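Local structure of uncharacterized conserved protein YiiM (Geobacillus stearothermophilus, 5YHH) at residues M7-I12 and G157-G162; Y109-A114 and A163-V168. The protein is a MOSC-domain protein associated with resistance to hydroxylaminopurine and probably uses a molybdenum cofactor at its putative catalytic site. All blocks are in the same frame, centred on the assembly; numbering follows the deposited sequence.

Contact 1 (M7-I12 and G157-G162)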
loop_
_atom_site.group_PDB
_atom_site.type_symbol
_atom_site.label_atom_id
_atom_site.label_comp_id
_atom_site.label_asym_id
_atom_site.label_seq_id
_atom_site.Cartn_x
_atom_site.Cartn_y
_atom_site.Cartn_z
ATOM N N MET A 7 12.163 -0.427 11.401
ATOM C CA MET A 7 10.959 -0.179 10.635
ATOM C C MET A 7 11.046 1.290 10.230
ATOM O O MET A 7 11.018 2.181 11.111
ATOM C CB MET A 7 9.734 -0.418 11.509
ATOM C CG MET A 7 9.471 -1.889 11.832
ATOM S SD MET A 7 8.409 -2.117 13.299
ATOM C CE MET A 7 7.403 -0.623 13.339
ATOM N N GLN A 8 11.175 1.540 8.923
ATOM C CA GLN A 8 11.307 2.895 8.432
ATOM C C GLN A 8 10.825 3.099 7.018
ATOM O O GLN A 8 10.586 2.137 6.300
ATOM C CB GLN A 8 12.767 3.348 8.538
ATOM C CG GLN A 8 13.714 2.481 7.813
ATOM C CD GLN A 8 15.122 2.994 7.867
ATOM O OE1 GLN A 8 15.523 3.812 7.039
ATOM N NE2 GLN A 8 15.900 2.493 8.821
ATOM N N ILE A 9 10.720 4.367 6.631
ATOM C CA ILE A 9 10.534 4.793 5.244
ATOM C C ILE A 9 11.930 4.967 4.678
ATOM O O ILE A 9 12.591 5.958 4.957
ATOM C CB ILE A 9 9.735 6.152 5.151
ATOM C CG1 ILE A 9 8.410 6.037 5.886
ATOM C CG2 ILE A 9 9.495 6.565 3.693
ATOM C CD1 ILE A 9 7.650 7.420 6.177
ATOM N N VAL A 10 12.418 4.014 3.883
ATOM C CA VAL A 10 13.784 4.167 3.368
ATOM C C VAL A 10 13.819 5.143 2.215
ATOM O O VAL A 10 14.824 5.815 2.025
ATOM C CB VAL A 10 14.535 2.862 2.982
ATOM C CG1 VAL A 10 15.132 2.202 4.210
ATOM C CG2 VAL A 10 13.697 1.928 2.112
ATOM N N SER A 11 12.695 5.323 1.525
ATOM C CA SER A 11 12.648 6.268 0.430
ATOM C C SER A 11 11.284 6.863 0.295
ATOM O O SER A 11 10.282 6.179 0.448
ATOM C CB SER A 11 13.079 5.614 -0.899
ATOM O OG SER A 11 13.234 6.601 -1.910
ATOM N N ILE A 12 11.258 8.166 0.058
ATOM C CA ILE A 12 10.043 8.872 -0.264
ATOM C C ILE A 12 10.207 9.204 -1.725
ATOM O O ILE A 12 11.205 9.803 -2.111
ATOM C CB ILE A 12 9.874 10.190 0.531
ATOM C CG1 ILE A 12 9.859 9.954 2.054
ATOM C CG2 ILE A 12 8.626 10.928 0.092
ATOM C CD1 ILE A 12 10.068 11.315 2.852
ATOM N N GLY A 157 1.455 15.993 8.498
ATOM C CA GLY A 157 2.741 16.413 9.044
ATOM C C GLY A 157 3.818 16.407 7.986
ATOM O O GLY A 157 3.525 16.576 6.787
ATOM N N VAL A 158 5.056 16.201 8.431
ATOM C CA VAL A 158 6.233 16.263 7.575
ATOM C C VAL A 158 7.116 15.063 7.899
ATOM O O VAL A 158 7.255 14.684 9.058
ATOM C CB VAL A 158 7.010 17.591 7.752
ATOM C CG1 VAL A 158 8.230 17.635 6.807
ATOM C CG2 VAL A 158 6.077 18.802 7.509
ATOM N N ILE A 159 7.677 14.462 6.853
ATOM C CA ILE A 159 8.573 13.309 6.972
ATOM C C ILE A 159 9.816 13.529 6.113
ATOM O O ILE A 159 9.786 14.280 5.139
ATOM C CB ILE A 159 7.895 12.013 6.455
ATOM C CG1 ILE A 159 7.345 12.235 5.054
ATOM C CG2 ILE A 159 6.758 11.583 7.356
ATOM C CD1 ILE A 159 6.914 10.942 4.351
ATOM N N GLU A 160 10.889 12.836 6.466
ATOM C CA GLU A 160 12.137 12.862 5.711
ATOM C C GLU A 160 12.532 11.448 5.392
ATOM O O GLU A 160 12.229 10.564 6.177
ATOM C CB GLU A 160 13.260 13.386 6.572
ATOM C CG GLU A 160 13.320 14.808 6.702
ATOM C CD GLU A 160 14.452 15.157 7.603
ATOM O OE1 GLU A 160 15.601 14.899 7.199
ATOM O OE2 GLU A 160 14.174 15.588 8.722
ATOM N N PRO A 161 13.276 11.252 4.291
ATOM C CA PRO A 161 13.795 9.911 3.994
ATOM C C PRO A 161 14.552 9.314 5.175
ATOM O O PRO A 161 15.310 10.007 5.835
ATOM C CB PRO A 161 14.703 10.133 2.770
ATOM C CG PRO A 161 14.053 11.321 2.053
ATOM C CD PRO A 161 13.594 12.217 3.218
ATOM N N GLY A 162 14.288 8.053 5.490
ATOM C CA GLY A 162 14.900 7.407 6.633
ATOM C C GLY A 162 14.089 7.520 7.904
ATOM O O GLY A 162 14.482 6.958 8.921
#

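Contact 2 (Y109-A114 and A163-V168)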
loop_
_atom_site.group_PDB
_atom_site.type_symbol
_atom_site.label_atom_id
_atom_site.label_comp_id
_atom_site.label_asym_id
_atom_site.label_seq_id
_atom_site.Cartn_x
_atom_site.Cartn_y
_atom_site.Cartn_z
ATOM N N TYR A 109 0.498 4.312 12.715
ATOM C CA TYR A 109 1.952 4.538 12.836
ATOM C C TYR A 109 2.227 6.039 12.926
ATOM O O TYR A 109 1.530 6.848 12.296
ATOM C CB TYR A 109 2.721 4.002 11.630
ATOM C CG TYR A 109 2.632 2.498 11.484
ATOM C CD1 TYR A 109 1.560 1.918 10.854
ATOM C CD2 TYR A 109 3.637 1.661 11.995
ATOM C CE1 TYR A 109 1.474 0.523 10.702
ATOM C CE2 TYR A 109 3.550 0.267 11.881
ATOM C CZ TYR A 109 2.453 -0.294 11.235
ATOM O OH TYR A 109 2.322 -1.667 11.103
ATOM N N VAL A 110 3.232 6.403 13.718
ATOM C CA VAL A 110 3.782 7.753 13.666
ATOM C C VAL A 110 4.887 7.714 12.613
ATOM O O VAL A 110 5.712 6.796 12.589
ATOM C CB VAL A 110 4.357 8.235 15.011
ATOM C CG1 VAL A 110 5.030 9.592 14.841
ATOM C CG2 VAL A 110 3.267 8.404 16.049
ATOM N N ALA A 111 4.893 8.698 11.733
ATOM C CA ALA A 111 5.944 8.863 10.751
ATOM C C ALA A 111 6.296 10.318 10.683
ATOM O O ALA A 111 5.479 11.122 10.254
ATOM C CB ALA A 111 5.460 8.380 9.368
ATOM N N GLY A 112 7.496 10.688 11.131
ATOM C CA GLY A 112 7.825 12.113 11.236
ATOM C C GLY A 112 6.873 12.792 12.203
ATOM O O GLY A 112 6.611 12.253 13.273
ATOM N N THR A 113 6.324 13.944 11.817
ATOM C CA THR A 113 5.284 14.604 12.592
ATOM C C THR A 113 3.846 14.152 12.167
ATOM O O THR A 113 2.838 14.687 12.648
ATOM C CB THR A 113 5.456 16.130 12.474
ATOM O OG1 THR A 113 5.309 16.536 11.098
ATOM C CG2 THR A 113 6.846 16.547 12.977
ATOM N N ALA A 114 3.746 13.172 11.280
ATOM C CA ALA A 114 2.448 12.688 10.783
ATOM C C ALA A 114 1.939 11.424 11.520
ATOM O O ALA A 114 2.716 10.692 12.115
ATOM C CB ALA A 114 2.537 12.412 9.247
ATOM N N ALA A 163 12.964 8.252 7.877
ATOM C CA ALA A 163 12.086 8.383 9.044
ATOM C C ALA A 163 11.633 7.027 9.620
ATOM O O ALA A 163 11.098 6.201 8.902
ATOM C CB ALA A 163 10.831 9.236 8.675
ATOM N N PRO A 164 11.789 6.817 10.935
ATOM C CA PRO A 164 11.226 5.599 11.509
ATOM C C PRO A 164 9.714 5.599 11.412
ATOM O O PRO A 164 9.102 6.660 11.440
ATOM C CB PRO A 164 11.680 5.658 12.986
ATOM C CG PRO A 164 12.928 6.476 12.967
ATOM C CD PRO A 164 12.684 7.512 11.881
ATOM N N LEU A 165 9.116 4.425 11.282
ATOM C CA LEU A 165 7.651 4.278 11.301
ATOM C C LEU A 165 7.347 3.513 12.557
ATOM O O LEU A 165 7.715 2.341 12.649
ATOM C CB LEU A 165 7.160 3.438 10.133
ATOM C CG LEU A 165 6.427 4.051 8.966
ATOM C CD1 LEU A 165 6.172 2.903 7.925
ATOM C CD2 LEU A 165 5.167 4.699 9.365
ATOM N N VAL A 166 6.707 4.165 13.524
ATOM C CA VAL A 166 6.546 3.623 14.856
ATOM C C VAL A 166 5.090 3.236 15.062
ATOM O O VAL A 166 4.189 4.075 14.988
ATOM C CB VAL A 166 6.937 4.677 15.955
ATOM C CG1 VAL A 166 6.803 4.086 17.368
ATOM C CG2 VAL A 166 8.359 5.218 15.723
ATOM N N LEU A 167 4.861 1.961 15.336
ATOM C CA LEU A 167 3.525 1.480 15.587
ATOM C C LEU A 167 3.051 2.056 16.888
ATOM O O LEU A 167 3.695 1.871 17.898
ATOM C CB LEU A 167 3.503 -0.048 15.651
ATOM C CG LEU A 167 2.119 -0.667 15.828
ATOM C CD1 LEU A 167 1.241 -0.457 14.550
ATOM C CD2 LEU A 167 2.256 -2.151 16.175
ATOM N N VAL A 168 1.938 2.772 16.870
ATOM C CA VAL A 168 1.376 3.282 18.107
ATOM C C VAL A 168 0.073 2.600 18.486
ATOM O O VAL A 168 -0.305 2.629 19.648
ATOM C CB VAL A 168 1.218 4.842 18.098
ATOM C CG1 VAL A 168 2.619 5.498 18.220
ATOM C CG2 VAL A 168 0.497 5.324 16.862
HETATM O O HOH W 1 9.429 9.080 12.420
#

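Contact 1 (M7-I12 and G157-G162)
I12 and I159 meet through torsions of opposite sense. In I12, CG1 lies anti to the carbonyl carbon (chi1 -59°), while in I159 it sits between the backbone N and the carbonyl carbon (chi1 52°). Each isoleucine then ends in an extended CD1, and the two methyls touch at 3.5 Å, I12 CD1 to I159 CD1, with the side chains crossing obliquely. The I12 methyl does more than meet its counterpart. I12 CD1 rests against the peptide joining E160 to P161, 3.5 Å from P161 N, and also reaches the proline ring, where I12 CD1 is 3.7 Å from P161 CD. I9 approaches I159 from another direction, its side chain at about a right angle, with I9 CD1 4.0 Å from I159 CD1. The methyl of I159 is thus shared by two isoleucines of one strand.

One backbone bond accompanies this apolar group: G162 N donates to I9 O over 2.7 Å, with a bent N-H (141°). G162 has backbone angles that by themselves call for glycine, and Q8 OE1 lies 3.7 Å from G162 CA.

V10 and S11 both face T94 in a classic beta bulge, so strand 8-19 is distorted just where it meets the loop leaving strand 157-159. W93 of strand 93-96 touches both I9 and I159, as does A111 of strand 108-111. On the side of the small two-stranded sheet, V40 packs on I12 and V42 on I159, which lays the pair 40-42 and 157-159 against strand 8-19, an inner strand of the mixed sheet.

Contact 2 (Y109-A114 and A163-V168)
The ring of Y109 carries L167 over one face: L167 CD1 stands 3.8 Å from the centroid of the Y109 ring, 23° off the normal, in a CH-pi contact displaced toward the rim. The nearest ring atom is Y109 CZ, 3.5 Å from L167 CD1. The methyl lies there because L167 CG is anti to the backbone N (chi1 -176°) and the second torsion (68°) turns CD1 back to the ring. L165 CD2 comes to the ring obliquely and is closest to the base of the side chain, 3.4 Å from Y109 CB; the same methyl also touches A111 CB, bridging two residues of strand 108-111. The phenol oxygen has a weak hydrogen bond to D107.

Between these residues the backbones run antiparallel. V110 and V166 form a hydrogen-bonded pair, V110 N to V166 O at 2.8 Å and V166 N to V110 O at 3.0 Å, and Y109 with L167 is a non-hydrogen-bonded pair. V166 O also receives a CA-H...O contact, 3.1 Å from Y109 CA. On the face bearing V110 and V166, V110 CG2 meets V168 CG1.

Beyond A111 the chains part. Here a water accepts from G112 N and donates to P164 O, linking the turn to the segment opposite, where no direct bond joins those two atoms. A111 to A114 make a type II' beta turn, with G112 at a positive phi that favours glycine, and two backbone bonds between A111 and A114 close it. The turn reverses the chain into strand 114-121, so strand 108-111 belongs to a tight beta hairpin whose outer flank is paired with 165-169, the edge strand of the mixed sheet in this MOSC domain.

Overall arrangement
Contacts 1 and 2 reach the same mixed sheet and are both partly buried, but they differ in kind. Contact 1 is a strand-to-loop junction of isoleucine methyls with a single backbone bond, its three buried residues gathered at one spot. Contact 2 is a regular strand pairing at the sheet edge, with Y109, A111 and L165 buried on one face, beside the partly exposed L167, and valines more exposed on the other. The centres of contact 1 and contact 2 lie about 9 Å apart, and the chain passes directly from one to the other at G162 and A163. I9 N is 2.9 Å from A163 O and V158 N 2.7 Å from T113 OG1, both probable hydrogen bonds.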